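Local coordinates for protein transcription factor GAMBIF1 (Anopheles gambiae, PDB 1BVO) that binds DNA through the specificity domain of its Rel homology region and, like related Rel factors, probably activates transcription by RNA polymerase II, at residues C[108-113]-C[138-143]; C[70-75]-C[115-120]; C[57-62]-C[122-127]; C[84-89]-C[95-100]. All coordinates share one frame; numbering follows the deposited sequence.

How the interactions relate
Helix 107-120 is shared by interactions 1 and 2, whose centres lie about 10 Å apart. Its first turns rest on 138-143 and its last turns on 70-75, and Leu140 CD2 meets Pro70 CG at 3.8 Å between the two. Interaction 3 involves the loop after the helix. It joins interaction 2 through Arg117 O and Val122 N, a probable hydrogen bond of 3.2 Å, and interaction 1 through a salt bridge from Lys61 NZ to Asp139 OD2 at 2.9 Å. Interaction 4 stands across the domain, its centre about 24 Å from that of interaction 1. Bound DNA is touched in interaction 1, through Lys108, and comes within about 6 Å of the nearest atom of interaction 2.

Interaction 1: C[108-113]-C[138-143]; sequences KDVEEA and IDLNAV. With nucleotides of chain A.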
loop_
_atom_site.group_PDB
_atom_site.type_symbol
_atom_site.label_atom_id
_atom_site.label_comp_id
_atom_site.label_asym_id
_atom_site.label_seq_id
_atom_site.Cartn_x
_atom_site.Cartn_y
_atom_site.Cartn_z
ATOM N N LYS C 108 -2.788 7.253 3.786
ATOM C CA LYS C 108 -2.199 6.863 5.073
ATOM C C LYS C 108 -1.254 7.946 5.593
ATOM O O LYS C 108 -1.276 8.286 6.789
ATOM C CB LYS C 108 -1.455 5.508 4.984
ATOM C CG LYS C 108 -1.720 4.668 3.724
ATOM C CD LYS C 108 -1.995 3.202 4.063
ATOM C CE LYS C 108 -3.440 2.833 3.704
ATOM N NZ LYS C 108 -3.996 1.656 4.441
ATOM N N ASP C 109 -0.524 8.581 4.682
ATOM C CA ASP C 109 0.440 9.594 5.080
ATOM C C ASP C 109 -0.026 11.044 5.141
ATOM O O ASP C 109 0.675 11.880 5.711
ATOM C CB ASP C 109 1.682 9.512 4.193
ATOM C CG ASP C 109 2.181 8.088 3.990
ATOM O OD1 ASP C 109 1.939 7.229 4.872
ATOM O OD2 ASP C 109 2.783 7.813 2.928
ATOM N N VAL C 110 -1.197 11.364 4.599
ATOM C CA VAL C 110 -1.655 12.757 4.640
ATOM C C VAL C 110 -1.410 13.455 5.964
ATOM O O VAL C 110 -0.846 14.548 5.978
ATOM C CB VAL C 110 -3.161 12.933 4.327
ATOM C CG1 VAL C 110 -3.583 14.367 4.623
ATOM C CG2 VAL C 110 -3.447 12.624 2.866
ATOM N N GLU C 111 -1.797 12.820 7.069
ATOM C CA GLU C 111 -1.639 13.449 8.380
ATOM C C GLU C 111 -0.195 13.828 8.764
ATOM O O GLU C 111 0.104 15.010 8.926
ATOM C CB GLU C 111 -2.327 12.633 9.497
ATOM C CG GLU C 111 -2.340 13.337 10.877
ATOM C CD GLU C 111 -3.740 13.591 11.456
ATOM O OE1 GLU C 111 -4.734 12.977 10.988
ATOM O OE2 GLU C 111 -3.846 14.404 12.413
ATOM N N GLU C 112 0.703 12.844 8.830
ATOM C CA GLU C 112 2.120 13.050 9.178
ATOM C C GLU C 112 2.720 14.131 8.268
ATOM O O GLU C 112 3.513 14.968 8.711
ATOM C CB GLU C 112 2.891 11.714 9.041
ATOM C CG GLU C 112 4.421 11.795 8.944
ATOM C CD GLU C 112 4.982 10.939 7.789
ATOM O OE1 GLU C 112 5.117 9.696 7.952
ATOM O OE2 GLU C 112 5.295 11.520 6.719
ATOM N N ALA C 113 2.281 14.142 7.012
ATOM C CA ALA C 113 2.747 15.109 6.027
ATOM C C ALA C 113 2.344 16.512 6.453
ATOM O O ALA C 113 3.200 17.386 6.638
ATOM C CB ALA C 113 2.176 14.786 4.662
ATOM N N ILE C 138 -9.577 16.159 1.652
ATOM C CA ILE C 138 -8.574 16.698 0.745
ATOM C C ILE C 138 -8.498 15.921 -0.554
ATOM O O ILE C 138 -8.232 14.711 -0.537
ATOM C CB ILE C 138 -7.201 16.667 1.410
ATOM C CG1 ILE C 138 -7.298 17.317 2.784
ATOM C CG2 ILE C 138 -6.164 17.364 0.537
ATOM C CD1 ILE C 138 -6.090 17.101 3.641
ATOM N N ASP C 139 -8.681 16.604 -1.677
ATOM C CA ASP C 139 -8.606 15.937 -2.960
ATOM C C ASP C 139 -7.148 15.688 -3.358
ATOM O O ASP C 139 -6.408 16.611 -3.735
ATOM C CB ASP C 139 -9.301 16.764 -4.019
ATOM C CG ASP C 139 -9.252 16.112 -5.404
ATOM O OD1 ASP C 139 -8.771 14.953 -5.527
ATOM O OD2 ASP C 139 -9.704 16.753 -6.369
ATOM N N LEU C 140 -6.738 14.424 -3.315
ATOM C CA LEU C 140 -5.369 14.061 -3.657
ATOM C C LEU C 140 -5.075 13.964 -5.153
ATOM O O LEU C 140 -4.058 13.379 -5.551
ATOM C CB LEU C 140 -4.977 12.760 -2.963
ATOM C CG LEU C 140 -5.060 12.836 -1.440
ATOM C CD1 LEU C 140 -4.565 11.548 -0.842
ATOM C CD2 LEU C 140 -4.250 14.018 -0.928
ATOM N N ASN C 141 -5.909 14.587 -5.976
ATOM C CA ASN C 141 -5.700 14.564 -7.416
ATOM C C ASN C 141 -5.592 15.926 -8.038
ATOM O O ASN C 141 -5.544 16.065 -9.261
ATOM C CB ASN C 141 -6.805 13.797 -8.101
ATOM C CG ASN C 141 -6.417 12.379 -8.356
ATOM O OD1 ASN C 141 -6.272 11.583 -7.409
ATOM N ND2 ASN C 141 -6.194 12.045 -9.639
ATOM N N ALA C 142 -5.552 16.939 -7.192
ATOM C CA ALA C 142 -5.449 18.294 -7.679
ATOM C C ALA C 142 -4.749 19.126 -6.630
ATOM O O ALA C 142 -4.844 18.865 -5.428
ATOM C CB ALA C 142 -6.821 18.853 -7.973
ATOM N N VAL C 143 -4.019 20.115 -7.120
ATOM C CA VAL C 143 -3.273 21.009 -6.266
ATOM C C VAL C 143 -3.116 22.292 -7.027
ATOM O O VAL C 143 -3.534 22.412 -8.170
ATOM C CB VAL C 143 -1.812 20.530 -6.068
ATOM C CG1 VAL C 143 -1.750 19.291 -5.204
ATOM C CG2 VAL C 143 -1.184 20.256 -7.435
ATOM P P DC A 11 -7.354 1.477 2.950
ATOM O OP1 DC A 11 -6.750 2.836 2.903
ATOM O OP2 DC A 11 -7.424 0.870 4.289
ATOM O "O5'" DC A 11 -8.653 1.558 2.100
ATOM C "C5'" DC A 11 -8.735 2.524 1.062
ATOM C "C4'" DC A 11 -9.891 2.134 0.159
ATOM O "O4'" DC A 11 -9.967 0.670 -0.005
ATOM C "C3'" DC A 11 -11.281 2.458 0.617
ATOM O "O3'" DC A 11 -11.697 3.769 0.335
ATOM C "C2'" DC A 11 -12.177 1.360 0.057
ATOM C "C1'" DC A 11 -11.259 0.447 -0.635
ATOM N N1 DC A 11 -11.394 -1.013 -0.779
ATOM C C2 DC A 11 -12.133 -1.348 -1.913
ATOM O O2 DC A 11 -12.648 -0.425 -2.529
ATOM N N3 DC A 11 -12.265 -2.628 -2.293
ATOM C C4 DC A 11 -11.624 -3.601 -1.552
ATOM N N4 DC A 11 -11.789 -4.856 -2.039
ATOM C C5 DC A 11 -10.839 -3.315 -0.354
ATOM C C6 DC A 11 -10.727 -1.965 -0.037
#
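Val110, on the inner side of helix 107-120, sets its two methyl groups against Ile138 and Leu140 of the loop that leads into strand 142-152. With CG1 anti to the backbone N (chi1 171°), the valine splits its branches between two partners. Val110 CG1 meets Ile138 CD1 at 3.8 Å, the two side chains passing alongside one another, pointed opposite ways, while Val110 CG2 lies 4.0 Å from Leu140 CD1 and almost as near to Leu140 CD2, so it faces the fork of the leucine. A short branched residue suits this place because it can present both methyls without a long chain to bury. Ile138 also packs on Leu114 and Leu140 touches Lys107, so both loop residues meet the helix beyond Val110. The contact thus joins the helix to one end of the immunoglobulin-like beta sandwich that forms the DNA-binding half of the Rel homology region, at the loop that leads into an inner strand. Between the two apolar loop residues, Asp139 closes an Asx turn. Asp139 OD1 accepts from Asn141 N at 2.9 Å, met from well above the carboxylate plane, and a short acid is suited to turning back on the backbone two residues ahead. Asp139 OD2 pairs with Lys61, and Glu62 and His69 bind the backbone N and O of Asp139. On the DNA side of the helix Lys108, its chain bent at chi2 and chi3, extends its ammonium group to the backbone of DC11 of chain A. Lys108 NZ makes a weak hydrogen bond of 3.4 Å to the phosphate oxygen OP1 of that nucleotide.

Interaction 2: C[70-75]-C[115-120]; sequences PHNLVG and RLRQEI
Arg117 points one end of its guanidinium group, NH2, at the backbone carbonyls of Pro70 and His71, tying helix 107-120 to the segment that enters strand 72-74 in the immunoglobulin-like domain of a Rel protein. The side chain leaves the helix pointing opposite its own backbone N and then bends at chi2 (70°) and chi3, which swings the charged end round to the loop. Arg117 NH2 gives a hydrogen bond of 2.9 Å to His71 O, reaching that oxygen from above its carbonyl plane, and a weak, strongly bent one of the same 2.9 Å length to Pro70 O, which lies at the guanidinium edge. Arg117 NH1 binds His69 O, so three successive carbonyls share one buried cation. Arginine suits the place because its several N-H groups can serve neighbouring acceptors of a turning backbone, whose partial charges would probably help to stabilise the buried charge. Pro70 and His71 both direct their side chains away from the helix, leaving their carbonyls to meet it. Just beyond, Leu73 packs on Val56 and Cys58 of strand 52-59. One helical turn spans Arg115 and Glu119, whose salt bridge brings NH2 of Arg115 to OE2 of Glu119 at 2.9 Å, from above the carboxylate plane.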
loop_
_atom_site.group_PDB
_atom_site.type_symbol
_atom_site.label_atom_id
_atom_site.label_comp_id
_atom_site.label_asym_id
_atom_site.label_seq_id
_atom_site.Cartn_x
_atom_site.Cartn_y
_atom_site.Cartn_z
ATOM N N PRO C 70 -1.110 18.421 1.327
ATOM C CA PRO C 70 -0.104 17.430 1.751
ATOM C C PRO C 70 1.035 17.174 0.774
ATOM O O PRO C 70 2.191 17.048 1.178
ATOM C CB PRO C 70 -0.938 16.164 1.982
ATOM C CG PRO C 70 -2.145 16.382 1.107
ATOM C CD PRO C 70 -2.460 17.834 1.388
ATOM N N HIS C 71 0.702 17.106 -0.511
ATOM C CA HIS C 71 1.706 16.837 -1.526
ATOM C C HIS C 71 2.990 17.674 -1.440
ATOM O O HIS C 71 2.954 18.862 -1.105
ATOM C CB HIS C 71 1.058 16.865 -2.901
ATOM C CG HIS C 71 0.088 15.746 -3.115
ATOM N ND1 HIS C 71 -0.695 15.642 -4.231
ATOM C CD2 HIS C 71 -0.177 14.657 -2.354
ATOM C CE1 HIS C 71 -1.405 14.514 -4.171
ATOM N NE2 HIS C 71 -1.101 13.905 -3.042
ATOM N N ASN C 72 4.125 16.999 -1.622
ATOM C CA ASN C 72 5.429 17.646 -1.553
ATOM C C ASN C 72 5.912 18.018 -2.938
ATOM O O ASN C 72 5.606 17.323 -3.924
ATOM C CB ASN C 72 6.458 16.710 -0.919
ATOM C CG ASN C 72 6.036 16.207 0.434
ATOM O OD1 ASN C 72 5.577 16.972 1.294
ATOM N ND2 ASN C 72 6.157 14.905 0.629
ATOM N N LEU C 73 6.640 19.123 -3.016
ATOM C CA LEU C 73 7.213 19.554 -4.270
ATOM C C LEU C 73 8.669 19.174 -4.199
ATOM O O LEU C 73 9.337 19.454 -3.206
ATOM C CB LEU C 73 7.115 21.057 -4.434
ATOM C CG LEU C 73 5.761 21.568 -4.895
ATOM C CD1 LEU C 73 5.834 23.070 -5.137
ATOM C CD2 LEU C 73 5.364 20.858 -6.172
ATOM N N VAL C 74 9.140 18.444 -5.191
ATOM C CA VAL C 74 10.530 18.053 -5.200
ATOM C C VAL C 74 11.116 18.653 -6.463
ATOM O O VAL C 74 10.386 18.948 -7.408
ATOM C CB VAL C 74 10.664 16.519 -5.144
ATOM C CG1 VAL C 74 10.067 16.001 -3.837
ATOM C CG2 VAL C 74 9.976 15.880 -6.324
ATOM N N GLY C 75 12.421 18.869 -6.475
ATOM C CA GLY C 75 13.047 19.463 -7.642
ATOM C C GLY C 75 14.525 19.700 -7.397
ATOM O O GLY C 75 14.916 20.139 -6.308
ATOM N N ARG C 115 1.445 17.337 9.150
ATOM C CA ARG C 115 2.050 17.506 10.462
ATOM C C ARG C 115 3.344 18.275 10.180
ATOM O O ARG C 115 3.535 19.378 10.686
ATOM C CB ARG C 115 2.358 16.130 11.079
ATOM C CG ARG C 115 2.746 16.129 12.564
ATOM C CD ARG C 115 3.704 14.988 12.895
ATOM N NE ARG C 115 5.092 15.444 13.043
ATOM C CZ ARG C 115 6.134 14.974 12.352
ATOM N NH1 ARG C 115 5.961 14.017 11.437
ATOM N NH2 ARG C 115 7.354 15.487 12.564
ATOM N N LEU C 116 4.156 17.740 9.269
ATOM C CA LEU C 116 5.428 18.356 8.886
ATOM C C LEU C 116 5.320 19.745 8.252
ATOM O O LEU C 116 6.124 20.623 8.566
ATOM C CB LEU C 116 6.240 17.410 7.982
ATOM C CG LEU C 116 6.869 16.187 8.662
ATOM C CD1 LEU C 116 7.304 15.152 7.632
ATOM C CD2 LEU C 116 8.050 16.623 9.517
ATOM N N ARG C 117 4.345 19.959 7.368
ATOM C CA ARG C 117 4.183 21.272 6.738
ATOM C C ARG C 117 4.047 22.307 7.866
ATOM O O ARG C 117 4.615 23.389 7.780
ATOM C CB ARG C 117 2.956 21.283 5.806
ATOM C CG ARG C 117 2.818 22.531 4.889
ATOM C CD ARG C 117 3.871 22.588 3.772
ATOM N NE ARG C 117 4.015 21.302 3.071
ATOM C CZ ARG C 117 3.161 20.820 2.169
ATOM N NH1 ARG C 117 2.082 21.525 1.834
ATOM N NH2 ARG C 117 3.368 19.600 1.657
ATOM N N GLN C 118 3.395 21.921 8.965
ATOM C CA GLN C 118 3.210 22.804 10.124
ATOM C C GLN C 118 4.525 23.149 10.842
ATOM O O GLN C 118 4.752 24.309 11.184
ATOM C CB GLN C 118 2.201 22.206 11.126
ATOM C CG GLN C 118 1.842 23.145 12.303
ATOM C CD GLN C 118 0.747 22.610 13.227
ATOM O OE1 GLN C 118 -0.287 23.261 13.419
ATOM N NE2 GLN C 118 0.987 21.452 13.840
ATOM N N GLU C 119 5.373 22.139 11.065
ATOM C CA GLU C 119 6.690 22.275 11.726
ATOM C C GLU C 119 7.498 23.309 10.926
ATOM O O GLU C 119 7.953 24.322 11.457
ATOM C CB GLU C 119 7.420 20.900 11.725
ATOM C CG GLU C 119 7.972 20.388 13.105
ATOM C CD GLU C 119 8.620 18.975 13.067
ATOM O OE1 GLU C 119 9.662 18.788 12.389
ATOM O OE2 GLU C 119 8.094 18.043 13.732
ATOM N N ILE C 120 7.574 23.077 9.619
ATOM C CA ILE C 120 8.256 23.932 8.658
ATOM C C ILE C 120 7.710 25.378 8.748
ATOM O O ILE C 120 8.405 26.333 8.393
ATOM C CB ILE C 120 7.946 23.373 7.242
ATOM C CG1 ILE C 120 9.195 23.010 6.459
ATOM C CG2 ILE C 120 7.178 24.348 6.441
ATOM C CD1 ILE C 120 8.826 22.577 5.047
#

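Interaction 3: C[57-62]-C[122-127]; sequences SCVTKE and VDPFRT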
loop_
_atom_site.group_PDB
_atom_site.type_symbol
_atom_site.label_atom_id
_atom_site.label_comp_id
_atom_site.label_asym_id
_atom_site.label_seq_id
_atom_site.Cartn_x
_atom_site.Cartn_y
_atom_site.Cartn_z
ATOM N N SER C 57 4.860 26.073 -2.651
ATOM C CA SER C 57 4.343 24.893 -1.973
ATOM C C SER C 57 2.955 24.620 -2.524
ATOM O O SER C 57 2.374 25.464 -3.211
ATOM C CB SER C 57 4.304 25.066 -0.450
ATOM O OG SER C 57 3.329 26.003 -0.035
ATOM N N CYS C 58 2.468 23.415 -2.282
ATOM C CA CYS C 58 1.161 22.996 -2.741
ATOM C C CYS C 58 0.062 23.409 -1.782
ATOM O O CYS C 58 0.148 23.155 -0.572
ATOM C CB CYS C 58 1.109 21.482 -2.854
ATOM S SG CYS C 58 2.020 20.784 -4.217
ATOM N N VAL C 59 -0.979 24.022 -2.315
ATOM C CA VAL C 59 -2.109 24.402 -1.503
ATOM C C VAL C 59 -3.268 23.699 -2.208
ATOM O O VAL C 59 -3.098 23.149 -3.302
ATOM C CB VAL C 59 -2.295 25.912 -1.467
ATOM C CG1 VAL C 59 -1.025 26.578 -0.991
ATOM C CG2 VAL C 59 -2.714 26.425 -2.823
ATOM N N THR C 60 -4.426 23.676 -1.570
ATOM C CA THR C 60 -5.607 23.025 -2.142
ATOM C C THR C 60 -6.202 23.815 -3.333
ATOM O O THR C 60 -6.045 25.039 -3.393
ATOM C CB THR C 60 -6.676 22.881 -1.046
ATOM O OG1 THR C 60 -6.929 24.169 -0.466
ATOM C CG2 THR C 60 -6.183 21.944 0.062
ATOM N N LYS C 61 -6.862 23.129 -4.276
ATOM C CA LYS C 61 -7.516 23.809 -5.416
ATOM C C LYS C 61 -8.600 24.658 -4.784
ATOM O O LYS C 61 -9.023 25.707 -5.280
ATOM C CB LYS C 61 -8.223 22.798 -6.340
ATOM C CG LYS C 61 -8.817 21.568 -5.623
ATOM C CD LYS C 61 -10.233 21.223 -6.097
ATOM C CE LYS C 61 -10.358 19.745 -6.408
ATOM N NZ LYS C 61 -11.371 19.004 -5.605
ATOM N N GLU C 62 -9.073 24.038 -3.720
ATOM C CA GLU C 62 -10.126 24.399 -2.812
ATOM C C GLU C 62 -10.058 25.796 -2.139
ATOM O O GLU C 62 -8.996 26.250 -1.733
ATOM C CB GLU C 62 -10.198 23.225 -1.776
ATOM C CG GLU C 62 -9.993 21.792 -2.459
ATOM C CD GLU C 62 -9.724 20.583 -1.539
ATOM O OE1 GLU C 62 -9.733 20.706 -0.313
ATOM O OE2 GLU C 62 -9.498 19.482 -2.069
ATOM N N VAL C 122 4.921 26.457 6.993
ATOM C CA VAL C 122 4.431 26.914 5.697
ATOM C C VAL C 122 2.910 26.885 5.657
ATOM O O VAL C 122 2.296 25.818 5.575
ATOM C CB VAL C 122 4.987 26.080 4.522
ATOM C CG1 VAL C 122 4.229 26.369 3.242
ATOM C CG2 VAL C 122 6.443 26.415 4.310
ATOM N N ASP C 123 2.311 28.057 5.772
ATOM C CA ASP C 123 0.876 28.160 5.720
ATOM C C ASP C 123 0.613 29.491 5.073
ATOM O O ASP C 123 0.508 30.518 5.741
ATOM C CB ASP C 123 0.281 28.115 7.123
ATOM C CG ASP C 123 -1.233 28.229 7.115
ATOM O OD1 ASP C 123 -1.842 28.488 6.054
ATOM O OD2 ASP C 123 -1.828 28.071 8.198
ATOM N N PRO C 124 0.528 29.494 3.744
ATOM C CA PRO C 124 0.291 30.701 2.963
ATOM C C PRO C 124 -0.877 31.562 3.411
ATOM O O PRO C 124 -0.708 32.742 3.715
ATOM C CB PRO C 124 0.073 30.155 1.553
ATOM C CG PRO C 124 0.917 28.916 1.530
ATOM C CD PRO C 124 0.584 28.310 2.866
ATOM N N PHE C 125 -2.065 30.976 3.449
ATOM C CA PHE C 125 -3.252 31.739 3.796
ATOM C C PHE C 125 -3.752 31.785 5.249
ATOM O O PHE C 125 -4.847 32.294 5.500
ATOM C CB PHE C 125 -4.378 31.348 2.834
ATOM C CG PHE C 125 -4.052 31.603 1.397
ATOM C CD1 PHE C 125 -3.400 30.643 0.627
ATOM C CD2 PHE C 125 -4.378 32.821 0.807
ATOM C CE1 PHE C 125 -3.082 30.897 -0.717
ATOM C CE2 PHE C 125 -4.063 33.085 -0.524
ATOM C CZ PHE C 125 -3.412 32.120 -1.289
ATOM N N ARG C 126 -2.927 31.350 6.203
ATOM C CA ARG C 126 -3.305 31.349 7.625
ATOM C C ARG C 126 -4.605 30.587 7.729
ATOM O O ARG C 126 -5.671 31.119 8.018
ATOM C CB ARG C 126 -3.421 32.778 8.158
ATOM C CG ARG C 126 -2.068 33.471 8.246
ATOM C CD ARG C 126 -2.184 34.984 8.287
ATOM N NE ARG C 126 -0.851 35.590 8.416
ATOM C CZ ARG C 126 -0.521 36.513 9.321
ATOM N NH1 ARG C 126 -1.430 36.942 10.192
ATOM N NH2 ARG C 126 0.728 36.980 9.378
ATOM N N THR C 127 -4.454 29.293 7.530
ATOM C CA THR C 127 -5.527 28.331 7.495
ATOM C C THR C 127 -5.410 27.315 8.634
ATOM O O THR C 127 -6.393 26.646 8.998
ATOM C CB THR C 127 -5.413 27.648 6.119
ATOM O OG1 THR C 127 -6.386 28.191 5.221
ATOM C CG2 THR C 127 -5.547 26.151 6.221
#
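Strand 52-59 runs its last residues beside an irregular loop, with CA atoms 7.9 Å apart at Ser57 and Val122 and 8.1 Å apart at Val59 and Pro124, the loop forming a type I beta turn from Asp123 to Arg126 that includes Pro124. That spacing leaves the meeting to side chains. Ser57 and Val59 point toward the loop and Cys58 between them points away, as residues of a strand do. Ser57 holds OG between the backbone N and the carbonyl carbon (chi1 69°), and from there Ser57 OG comes against Val122 CG1 at 3.4 Å and more loosely against Pro124 CG. A small side chain suits a place where the loop packs on the strand. Val59 CG1 then packs on Pro124 CG at 3.9 Å, the two side chains set at a slant to each other. In the immunoglobulin-like sandwich of the Rel homology domain, this seats the loop that follows helix 107-120 on the five-stranded sheet: Pro124 also touches Cys146 and Gln148 of strand 142-152, while Phe125 lies on Pro165 and Val167 and meets the His66 ring. Proline suits the second position of the turn, where a type I turn has phi near -60°, close to what the proline ring imposes. Asp123, the first residue of the turn, points away from the strand and reaches back over the turn. Asp123 OD2 accepts from Thr127 N on the syn side, 3.0 Å away and close to the carboxylate plane, and also from Gly128 N. At the strand's exit Thr60 OG1 donates to Glu62 O at 3.2 Å and accepts from Lys67 N.

Interaction 4: C[84-89]-C[95-100]; sequences CTVEIN and YTFNNL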
loop_
_atom_site.group_PDB
_atom_site.type_symbol
_atom_site.label_atom_id
_atom_site.label_comp_id
_atom_site.label_asym_id
_atom_site.label_seq_id
_atom_site.Cartn_x
_atom_site.Cartn_y
_atom_site.Cartn_z
ATOM N N CYS C 84 9.627 24.287 -1.558
ATOM C CA CYS C 84 10.704 24.625 -2.434
ATOM C C CYS C 84 10.958 26.121 -2.417
ATOM O O CYS C 84 10.109 26.904 -2.819
ATOM C CB CYS C 84 10.327 24.104 -3.809
ATOM S SG CYS C 84 11.408 24.555 -5.080
ATOM N N THR C 85 12.183 26.482 -2.053
ATOM C CA THR C 85 12.596 27.872 -1.896
ATOM C C THR C 85 13.757 28.310 -2.801
ATOM O O THR C 85 14.848 27.751 -2.710
ATOM C CB THR C 85 13.068 28.085 -0.442
ATOM O OG1 THR C 85 12.351 27.188 0.424
ATOM C CG2 THR C 85 12.848 29.520 0.009
ATOM N N VAL C 86 13.554 29.333 -3.635
ATOM C CA VAL C 86 14.627 29.831 -4.503
ATOM C C VAL C 86 14.696 31.364 -4.523
ATOM O O VAL C 86 13.685 32.040 -4.332
ATOM C CB VAL C 86 14.502 29.330 -5.972
ATOM C CG1 VAL C 86 14.621 27.823 -6.035
ATOM C CG2 VAL C 86 13.210 29.810 -6.604
ATOM N N GLU C 87 15.895 31.900 -4.755
ATOM C CA GLU C 87 16.095 33.346 -4.831
ATOM C C GLU C 87 15.916 33.844 -6.265
ATOM O O GLU C 87 16.456 33.259 -7.215
ATOM C CB GLU C 87 17.471 33.755 -4.298
ATOM C CG GLU C 87 17.682 35.266 -4.326
ATOM C CD GLU C 87 18.928 35.741 -3.573
ATOM O OE1 GLU C 87 19.707 34.912 -3.049
ATOM O OE2 GLU C 87 19.113 36.971 -3.497
ATOM N N ILE C 88 15.136 34.914 -6.398
ATOM C CA ILE C 88 14.801 35.552 -7.675
ATOM C C ILE C 88 15.916 36.453 -8.223
ATOM O O ILE C 88 16.631 37.111 -7.462
ATOM C CB ILE C 88 13.502 36.435 -7.534
ATOM C CG1 ILE C 88 12.309 35.603 -7.052
ATOM C CG2 ILE C 88 13.131 37.071 -8.844
ATOM C CD1 ILE C 88 10.957 36.301 -7.276
ATOM N N ASN C 89 16.060 36.465 -9.549
ATOM C CA ASN C 89 17.034 37.316 -10.232
ATOM C C ASN C 89 16.756 38.736 -9.744
ATOM O O ASN C 89 15.683 39.278 -9.994
ATOM C CB ASN C 89 16.825 37.225 -11.751
ATOM C CG ASN C 89 17.801 38.088 -12.539
ATOM O OD1 ASN C 89 17.818 39.313 -12.411
ATOM N ND2 ASN C 89 18.608 37.451 -13.368
ATOM N N TYR C 95 11.538 34.413 -12.373
ATOM C CA TYR C 95 12.094 33.109 -12.130
ATOM C C TYR C 95 11.223 32.192 -12.918
ATOM O O TYR C 95 10.019 32.413 -13.042
ATOM C CB TYR C 95 12.076 32.728 -10.649
ATOM C CG TYR C 95 12.968 31.565 -10.334
ATOM C CD1 TYR C 95 12.560 30.259 -10.598
ATOM C CD2 TYR C 95 14.243 31.759 -9.795
ATOM C CE1 TYR C 95 13.388 29.178 -10.340
ATOM C CE2 TYR C 95 15.084 30.693 -9.529
ATOM C CZ TYR C 95 14.649 29.401 -9.804
ATOM O OH TYR C 95 15.456 28.320 -9.548
ATOM N N THR C 96 11.843 31.162 -13.450
ATOM C CA THR C 96 11.150 30.201 -14.256
ATOM C C THR C 96 11.467 28.865 -13.598
ATOM O O THR C 96 12.639 28.553 -13.340
ATOM C CB THR C 96 11.667 30.361 -15.693
ATOM O OG1 THR C 96 11.258 31.652 -16.180
ATOM C CG2 THR C 96 11.140 29.290 -16.609
ATOM N N PHE C 97 10.414 28.159 -13.183
ATOM C CA PHE C 97 10.570 26.878 -12.519
ATOM C C PHE C 97 10.683 25.795 -13.562
ATOM O O PHE C 97 9.677 25.316 -14.079
ATOM C CB PHE C 97 9.404 26.626 -11.574
ATOM C CG PHE C 97 9.289 27.656 -10.501
ATOM C CD1 PHE C 97 8.565 28.825 -10.707
ATOM C CD2 PHE C 97 9.988 27.495 -9.314
ATOM C CE1 PHE C 97 8.537 29.821 -9.739
ATOM C CE2 PHE C 97 9.966 28.484 -8.335
ATOM C CZ PHE C 97 9.245 29.650 -8.551
ATOM N N ASN C 98 11.911 25.407 -13.876
ATOM C CA ASN C 98 12.129 24.393 -14.886
ATOM C C ASN C 98 12.232 22.983 -14.305
ATOM O O ASN C 98 12.142 22.001 -15.047
ATOM C CB ASN C 98 13.360 24.730 -15.710
ATOM C CG ASN C 98 14.539 25.024 -14.846
ATOM O OD1 ASN C 98 15.319 24.131 -14.532
ATOM N ND2 ASN C 98 14.607 26.249 -14.343
ATOM N N ASN C 99 12.448 22.880 -12.994
ATOM C CA ASN C 99 12.497 21.569 -12.336
ATOM C C ASN C 99 11.668 21.656 -11.059
ATOM O O ASN C 99 12.182 21.996 -9.990
ATOM C CB ASN C 99 13.933 21.096 -12.043
ATOM C CG ASN C 99 14.030 19.557 -11.864
ATOM O OD1 ASN C 99 14.958 19.054 -11.225
ATOM N ND2 ASN C 99 13.107 18.820 -12.455
ATOM N N LEU C 100 10.359 21.485 -11.233
ATOM C CA LEU C 100 9.372 21.520 -10.155
ATOM C C LEU C 100 8.475 20.299 -10.373
ATOM O O LEU C 100 7.740 20.216 -11.373
ATOM C CB LEU C 100 8.528 22.805 -10.239
ATOM C CG LEU C 100 7.900 23.416 -8.973
ATOM C CD1 LEU C 100 8.986 23.802 -7.989
ATOM C CD2 LEU C 100 7.097 24.632 -9.380
#
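The two segments run in opposite senses and spread apart, their CA atoms being 5.8 Å apart at Ile88 and Tyr95 but 8.4 Å at Cys84 and Leu100. Their strands belong to different sheets, and side chains fill the wedge. Val86 is the centre of the packing. Val86 CG2 sits over the face of the Tyr95 ring in a CH-pi contact, 3.6 Å from the ring centroid and 14° off the normal, and Val86 CG1 lies 3.6 Å from Tyr95 OH. A chi1 of -164° turns Tyr95 CG beside its carbonyl carbon, which brings the ring under Val86 CG2, the two side chains crossing at about a right angle. The same Val86 CG2 also approaches Phe97 CE2 at 3.9 Å. Tyr95 CD1 lies 3.8 Å above the Phe97 ring, over its centre, so a methyl and two rings pack together. A compact branched residue suits a spot against the Tyr95 face and beside Phe97, and Phe97, apolar throughout, continues inward onto Val54, Val56 and the ring of Phe147. At the wide end Cys84 SG meets Leu100 CD1 at 3.9 Å. That sulfur is bonded in a disulfide to Cys79 of the adjoining strand. Strand 83-87 of the five-stranded sheet thereby faces the chain leaving strand 94-96 of the three-stranded one, the sheet-to-sheet hydrophobic packing typical of an immunoglobulin-like beta sandwich such as the Rel DNA-binding domain.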